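Local coordinates for microtubule-associated protein 1A/1B, light chain 3, putative (Trypanosoma brucei, PDB 3H9D), which is an ATG8-family ubiquitin-like protein of autophagy that probably becomes attached to a membrane phospholipid through its C terminus, at residues 31-36 with 105-110; 35-40 with 48-53. All blocks are in the same frame, centred on the assembly; numbering follows the deposited sequence.

Contact 1 (31-36 with 105-110); sequences RLPIIC and DGFLYM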
loop_
_atom_site.group_PDB
_atom_site.type_symbol
_atom_site.label_atom_id
_atom_site.label_comp_id
_atom_site.label_asym_id
_atom_site.label_seq_id
_atom_site.Cartn_x
_atom_site.Cartn_y
_atom_site.Cartn_z
ATOM N N ARG A 31 -11.253 -16.884 16.170
ATOM C CA ARG A 31 -10.874 -16.746 14.751
ATOM C C ARG A 31 -9.665 -15.847 14.488
ATOM O O ARG A 31 -9.233 -15.070 15.355
ATOM C CB ARG A 31 -12.065 -16.287 13.900
ATOM C CG ARG A 31 -13.335 -17.046 14.191
ATOM C CD ARG A 31 -14.138 -17.331 12.958
ATOM N NE ARG A 31 -15.075 -18.411 13.237
ATOM C CZ ARG A 31 -15.535 -19.274 12.339
ATOM N NH1 ARG A 31 -15.144 -19.205 11.074
ATOM N NH2 ARG A 31 -16.376 -20.225 12.719
ATOM N N LEU A 32 -9.124 -15.974 13.277
ATOM C CA LEU A 32 -7.949 -15.217 12.861
ATOM C C LEU A 32 -8.264 -14.462 11.578
ATOM O O LEU A 32 -8.765 -15.054 10.622
ATOM C CB LEU A 32 -6.751 -16.152 12.658
ATOM C CG LEU A 32 -6.321 -16.984 13.860
ATOM C CD1 LEU A 32 -5.410 -18.097 13.399
ATOM C CD2 LEU A 32 -5.638 -16.105 14.904
ATOM N N PRO A 33 -7.990 -13.145 11.559
ATOM C CA PRO A 33 -8.337 -12.333 10.388
ATOM C C PRO A 33 -7.299 -12.456 9.274
ATOM O O PRO A 33 -6.132 -12.098 9.451
ATOM C CB PRO A 33 -8.404 -10.918 10.956
ATOM C CG PRO A 33 -7.474 -10.923 12.110
ATOM C CD PRO A 33 -7.370 -12.338 12.627
ATOM N N ILE A 34 -7.742 -12.978 8.140
ATOM C CA ILE A 34 -6.863 -13.306 7.029
ATOM C C ILE A 34 -7.266 -12.533 5.768
ATOM O O ILE A 34 -8.450 -12.453 5.424
ATOM C CB ILE A 34 -6.835 -14.867 6.791
ATOM C CG1 ILE A 34 -5.716 -15.525 7.605
ATOM C CG2 ILE A 34 -6.653 -15.232 5.328
ATOM C CD1 ILE A 34 -6.049 -15.749 9.068
ATOM N N ILE A 35 -6.275 -11.939 5.104
ATOM C CA ILE A 35 -6.469 -11.365 3.756
ATOM C C ILE A 35 -5.864 -12.335 2.732
ATOM O O ILE A 35 -4.711 -12.728 2.854
ATOM C CB ILE A 35 -5.841 -9.931 3.607
ATOM C CG1 ILE A 35 -6.394 -8.959 4.655
ATOM C CG2 ILE A 35 -6.034 -9.355 2.176
ATOM C CD1 ILE A 35 -7.881 -8.702 4.549
ATOM N N CYS A 36 -6.644 -12.711 1.726
ATOM C CA CYS A 36 -6.220 -13.743 0.784
ATOM C C CYS A 36 -6.356 -13.272 -0.655
ATOM O O CYS A 36 -7.475 -13.151 -1.177
ATOM C CB CYS A 36 -7.037 -15.020 1.014
ATOM S SG CYS A 36 -6.133 -16.537 0.704
ATOM N N ASP A 105 -1.314 -4.124 10.957
ATOM C CA ASP A 105 -2.751 -3.870 11.070
ATOM C C ASP A 105 -3.538 -5.007 11.743
ATOM O O ASP A 105 -4.719 -4.840 12.063
ATOM C CB ASP A 105 -3.370 -3.457 9.720
ATOM C CG ASP A 105 -3.321 -4.557 8.668
ATOM O OD1 ASP A 105 -3.021 -5.729 8.995
ATOM O OD2 ASP A 105 -3.593 -4.237 7.491
ATOM N N GLY A 106 -2.874 -6.146 11.968
ATOM C CA GLY A 106 -3.483 -7.291 12.659
ATOM C C GLY A 106 -3.961 -8.392 11.727
ATOM O O GLY A 106 -4.390 -9.459 12.185
ATOM N N PHE A 107 -3.897 -8.123 10.420
ATOM C CA PHE A 107 -4.277 -9.087 9.389
ATOM C C PHE A 107 -3.077 -9.936 9.006
ATOM O O PHE A 107 -1.943 -9.467 9.056
ATOM C CB PHE A 107 -4.810 -8.375 8.135
ATOM C CG PHE A 107 -6.255 -7.965 8.226
ATOM C CD1 PHE A 107 -6.609 -6.616 8.282
ATOM C CD2 PHE A 107 -7.270 -8.927 8.240
ATOM C CE1 PHE A 107 -7.958 -6.225 8.369
ATOM C CE2 PHE A 107 -8.617 -8.552 8.323
ATOM C CZ PHE A 107 -8.963 -7.192 8.390
ATOM N N LEU A 108 -3.335 -11.189 8.643
ATOM C CA LEU A 108 -2.332 -12.022 7.995
ATOM C C LEU A 108 -2.568 -11.963 6.495
ATOM O O LEU A 108 -3.622 -12.374 6.017
ATOM C CB LEU A 108 -2.410 -13.476 8.487
ATOM C CG LEU A 108 -1.517 -14.519 7.791
ATOM C CD1 LEU A 108 -0.057 -14.321 8.174
ATOM C CD2 LEU A 108 -1.963 -15.941 8.113
ATOM N N TYR A 109 -1.587 -11.449 5.756
ATOM C CA TYR A 109 -1.711 -11.340 4.299
ATOM C C TYR A 109 -1.175 -12.579 3.603
ATOM O O TYR A 109 0.007 -12.902 3.699
ATOM C CB TYR A 109 -1.016 -10.074 3.773
ATOM C CG TYR A 109 -1.755 -8.811 4.120
ATOM C CD1 TYR A 109 -1.699 -8.270 5.408
ATOM C CD2 TYR A 109 -2.528 -8.165 3.169
ATOM C CE1 TYR A 109 -2.403 -7.108 5.732
ATOM C CE2 TYR A 109 -3.220 -6.999 3.479
ATOM C CZ TYR A 109 -3.157 -6.476 4.758
ATOM O OH TYR A 109 -3.858 -5.323 5.047
ATOM N N MET A 110 -2.051 -13.268 2.890
ATOM C CA MET A 110 -1.655 -14.487 2.201
ATOM C C MET A 110 -1.881 -14.307 0.728
ATOM O O MET A 110 -2.742 -13.531 0.337
ATOM C CB MET A 110 -2.463 -15.688 2.699
ATOM C CG MET A 110 -2.412 -15.894 4.197
ATOM S SD MET A 110 -3.333 -17.348 4.703
ATOM C CE MET A 110 -2.311 -18.654 4.021
#
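Pro33 meets Gly106 and Phe107 where strand 31-36 starts to run parallel to strand 108-110, the central strand pair of the ubiquitin-like fold. CB and CG of the proline ring touch both: Pro33 CG lies 3.4 Å from Gly106 O, and CB packs against CD2 and CE2 of Phe107. The carbonyl of Pro33 takes the first backbone bond, from Leu108 N. Ile34 turns to the face shared with Leu108 and Met110. Its CG1 lies beside Leu108 CD2, the two side chains pointing the same way, and Ile34 CG2 reaches Met110 SD at 4.0 Å. Helix 60-71 covers this face through Phe63. Ile35 has the largest share of the contact. Its backbone bonds on both sides of Tyr109, from N to Leu108 O and from O to Met110 N. Its side chain lies on the other face, against two rings, each meeting it with one face, offset toward the rim. CG1 stands beside the backbone N (chi1 -56°) and sits over Tyr109; CD1 lies over Phe107, 3.9 Å from the ring centroid. Cys36 pairs with Met110 at the same spacing, but their side chains touch lightly, Cys36 SG 4.3 Å from Met110 CB. Asp105 OD1 accepts from Phe107 N in an Asx turn. Asp105 OD2 also pairs with Arg17 of helix 14-27, and it accepts from Tyr109 OH at 2.7 Å on its syn lone pair.

Contact 2 (35-40 with 48-53); sequences ICEKVY and DRCKFL
Cys36 and Cys50 make the closest join between segments 35-40 and 48-53. Cys36 N donates to Cys50 O at 2.7 Å, with the donor in the carbonyl plane. The same oxygen, Cys50 O, also lies 3.3 Å from Ile35 CA, in a CA-H...O contact. Cys50 CB packs against the backbone of Cys36, 3.2 Å from Cys36 O. Cys50 SG sits between its own backbone N and carbonyl carbon (chi1 69°) and touches Ile35 CG2 at 3.8 Å. On the other face, Cys36 CB meets the Phe52 ring obliquely at CE1 and CD1. That ring also packs edge-to-face with Phe63 of helix 60-71. Segments 35-40 and 48-53 belong to the antiparallel beta hairpin formed by the first two strands of the ubiquitin-like fold. Ile35 and Lys51 are a non-hydrogen-bonded pair in it. The Lys51 side is looser. Only its aliphatic part meets Ile35: Lys51 CG lies 3.8 Å from Ile35 CD1, and the two side chains cross obliquely. The chain bends at chi3 (-40°), and NZ forms a salt bridge with Asp20 of helix 14-27. Past Cys36 the segments diverge. Glu37 CG still comes within 4.3 Å of Cys50 CB, while its carboxylate turns to Ser6 OG and Tyr8 N near the N-terminus. On the solvent side, Tyr40 and Asp48 are both exposed.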
loop_
_atom_site.group_PDB
_atom_site.type_symbol
_atom_site.label_atom_id
_atom_site.label_comp_id
_atom_site.label_asym_id
_atom_site.label_seq_id
_atom_site.Cartn_x
_atom_site.Cartn_y
_atom_site.Cartn_z
ATOM N N ILE A 35 -6.275 -11.939 5.104
ATOM C CA ILE A 35 -6.469 -11.365 3.756
ATOM C C ILE A 35 -5.864 -12.335 2.732
ATOM O O ILE A 35 -4.711 -12.728 2.854
ATOM C CB ILE A 35 -5.841 -9.931 3.607
ATOM C CG1 ILE A 35 -6.394 -8.959 4.655
ATOM C CG2 ILE A 35 -6.034 -9.355 2.176
ATOM C CD1 ILE A 35 -7.881 -8.702 4.549
ATOM N N CYS A 36 -6.644 -12.711 1.726
ATOM C CA CYS A 36 -6.220 -13.743 0.784
ATOM C C CYS A 36 -6.356 -13.272 -0.655
ATOM O O CYS A 36 -7.475 -13.151 -1.177
ATOM C CB CYS A 36 -7.037 -15.020 1.014
ATOM S SG CYS A 36 -6.133 -16.537 0.704
ATOM N N GLU A 37 -5.216 -13.014 -1.304
ATOM C CA GLU A 37 -5.227 -12.439 -2.655
ATOM C C GLU A 37 -4.433 -13.265 -3.665
ATOM O O GLU A 37 -3.508 -13.951 -3.296
ATOM C CB GLU A 37 -4.726 -10.989 -2.604
ATOM C CG GLU A 37 -5.578 -10.067 -1.715
ATOM C CD GLU A 37 -4.946 -8.699 -1.531
ATOM O OE1 GLU A 37 -5.363 -7.750 -2.226
ATOM O OE2 GLU A 37 -4.018 -8.582 -0.715
ATOM N N LYS A 38 -4.806 -13.222 -4.943
ATOM C CA LYS A 38 -4.084 -14.016 -5.938
ATOM C C LYS A 38 -2.652 -13.526 -6.134
ATOM O O LYS A 38 -2.405 -12.316 -6.179
ATOM C CB LYS A 38 -4.825 -14.096 -7.288
ATOM C CG LYS A 38 -4.789 -12.843 -8.118
ATOM C CD LYS A 38 -5.261 -13.069 -9.535
ATOM C CE LYS A 38 -4.112 -13.445 -10.460
ATOM N NZ LYS A 38 -4.601 -13.631 -11.846
ATOM N N VAL A 39 -1.719 -14.476 -6.236
ATOM C CA VAL A 39 -0.382 -14.206 -6.770
ATOM C C VAL A 39 -0.530 -13.523 -8.134
ATOM O O VAL A 39 -1.203 -14.049 -9.023
ATOM C CB VAL A 39 0.449 -15.518 -6.915
ATOM C CG1 VAL A 39 1.728 -15.293 -7.737
ATOM C CG2 VAL A 39 0.785 -16.110 -5.544
ATOM N N TYR A 40 0.089 -12.351 -8.283
ATOM C CA TYR A 40 0.058 -11.580 -9.542
ATOM C C TYR A 40 0.253 -12.443 -10.803
ATOM O O TYR A 40 -0.532 -12.343 -11.752
ATOM C CB TYR A 40 1.076 -10.415 -9.489
ATOM C CG TYR A 40 1.482 -9.867 -10.840
ATOM C CD1 TYR A 40 0.709 -8.902 -11.487
ATOM C CD2 TYR A 40 2.640 -10.319 -11.472
ATOM C CE1 TYR A 40 1.079 -8.404 -12.739
ATOM C CE2 TYR A 40 3.015 -9.840 -12.715
ATOM C CZ TYR A 40 2.236 -8.879 -13.347
ATOM O OH TYR A 40 2.624 -8.401 -14.589
ATOM N N ASP A 48 -13.632 -11.655 -4.709
ATOM C CA ASP A 48 -14.338 -10.416 -4.356
ATOM C C ASP A 48 -14.184 -10.053 -2.899
ATOM O O ASP A 48 -14.006 -8.880 -2.548
ATOM C CB ASP A 48 -15.818 -10.581 -4.608
ATOM C CG ASP A 48 -16.156 -10.514 -6.045
ATOM O OD1 ASP A 48 -15.298 -10.043 -6.829
ATOM O OD2 ASP A 48 -17.284 -10.927 -6.378
ATOM N N ARG A 49 -14.275 -11.090 -2.071
ATOM C CA ARG A 49 -14.290 -10.994 -0.635
ATOM C C ARG A 49 -13.095 -11.789 -0.146
ATOM O O ARG A 49 -13.161 -13.002 0.058
ATOM C CB ARG A 49 -15.598 -11.592 -0.115
ATOM C CG ARG A 49 -16.825 -11.078 -0.853
ATOM C CD ARG A 49 -17.667 -12.233 -1.338
ATOM N NE ARG A 49 -18.566 -12.705 -0.300
ATOM C CZ ARG A 49 -18.906 -13.976 -0.105
ATOM N NH1 ARG A 49 -18.403 -14.942 -0.867
ATOM N NH2 ARG A 49 -19.744 -14.278 0.875
ATOM N N CYS A 50 -11.993 -11.080 0.027
ATOM C CA CYS A 50 -10.703 -11.689 0.268
ATOM C C CYS A 50 -10.389 -11.797 1.755
ATOM O O CYS A 50 -9.284 -12.145 2.130
ATOM C CB CYS A 50 -9.634 -10.857 -0.431
ATOM S SG CYS A 50 -9.404 -9.248 0.334
ATOM N N LYS A 51 -11.362 -11.488 2.600
ATOM C CA LYS A 51 -11.169 -11.517 4.040
ATOM C C LYS A 51 -11.758 -12.797 4.637
ATOM O O LYS A 51 -12.928 -13.126 4.424
ATOM C CB LYS A 51 -11.800 -10.285 4.676
ATOM C CG LYS A 51 -11.185 -9.848 5.994
ATOM C CD LYS A 51 -11.932 -8.661 6.582
ATOM C CE LYS A 51 -12.326 -7.663 5.512
ATOM N NZ LYS A 51 -13.396 -6.743 5.996
ATOM N N PHE A 52 -10.926 -13.520 5.372
ATOM C CA PHE A 52 -11.340 -14.759 6.016
ATOM C C PHE A 52 -11.197 -14.650 7.505
ATOM O O PHE A 52 -10.207 -14.143 8.009
ATOM C CB PHE A 52 -10.543 -15.950 5.491
ATOM C CG PHE A 52 -10.891 -16.321 4.088
ATOM C CD1 PHE A 52 -10.264 -15.682 3.010
ATOM C CD2 PHE A 52 -11.870 -17.282 3.838
ATOM C CE1 PHE A 52 -10.599 -16.000 1.701
ATOM C CE2 PHE A 52 -12.214 -17.620 2.531
ATOM C CZ PHE A 52 -11.580 -16.979 1.455
ATOM N N LEU A 53 -12.227 -15.106 8.200
ATOM C CA LEU A 53 -12.204 -15.214 9.639
ATOM C C LEU A 53 -12.031 -16.705 9.877
ATOM O O LEU A 53 -12.990 -17.468 9.818
ATOM C CB LEU A 53 -13.514 -14.671 10.218
ATOM C CG LEU A 53 -13.700 -13.143 10.327
ATOM C CD1 LEU A 53 -13.377 -12.336 9.049
ATOM C CD2 LEU A 53 -15.099 -12.836 10.794
#

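Contacts 1 and 2 share Ile35 and Cys36, and their centres are 9 Å apart. Strand 31-38 lies between its two partners in the sheet, with strand 51-55 antiparallel on one side and strand 108-113 parallel on the other. Probable backbone bonds continue both pairings: Ile34 O to Phe52 N at 2.7 Å, and Met110 O to Glu37 N at 3.0 Å. Side chains of the two contacts also meet across strand 31-38: Phe107 CE2, from the loop before strand 108-113, lies 3.7 Å from Lys51 CG. Helix 60-71 reaches both contacts through Phe63. A bound calcium ion lies about 7 Å from the Phe52 side chain of contact 2; the side chain of Cys36 is about 10 Å from a bound calcium.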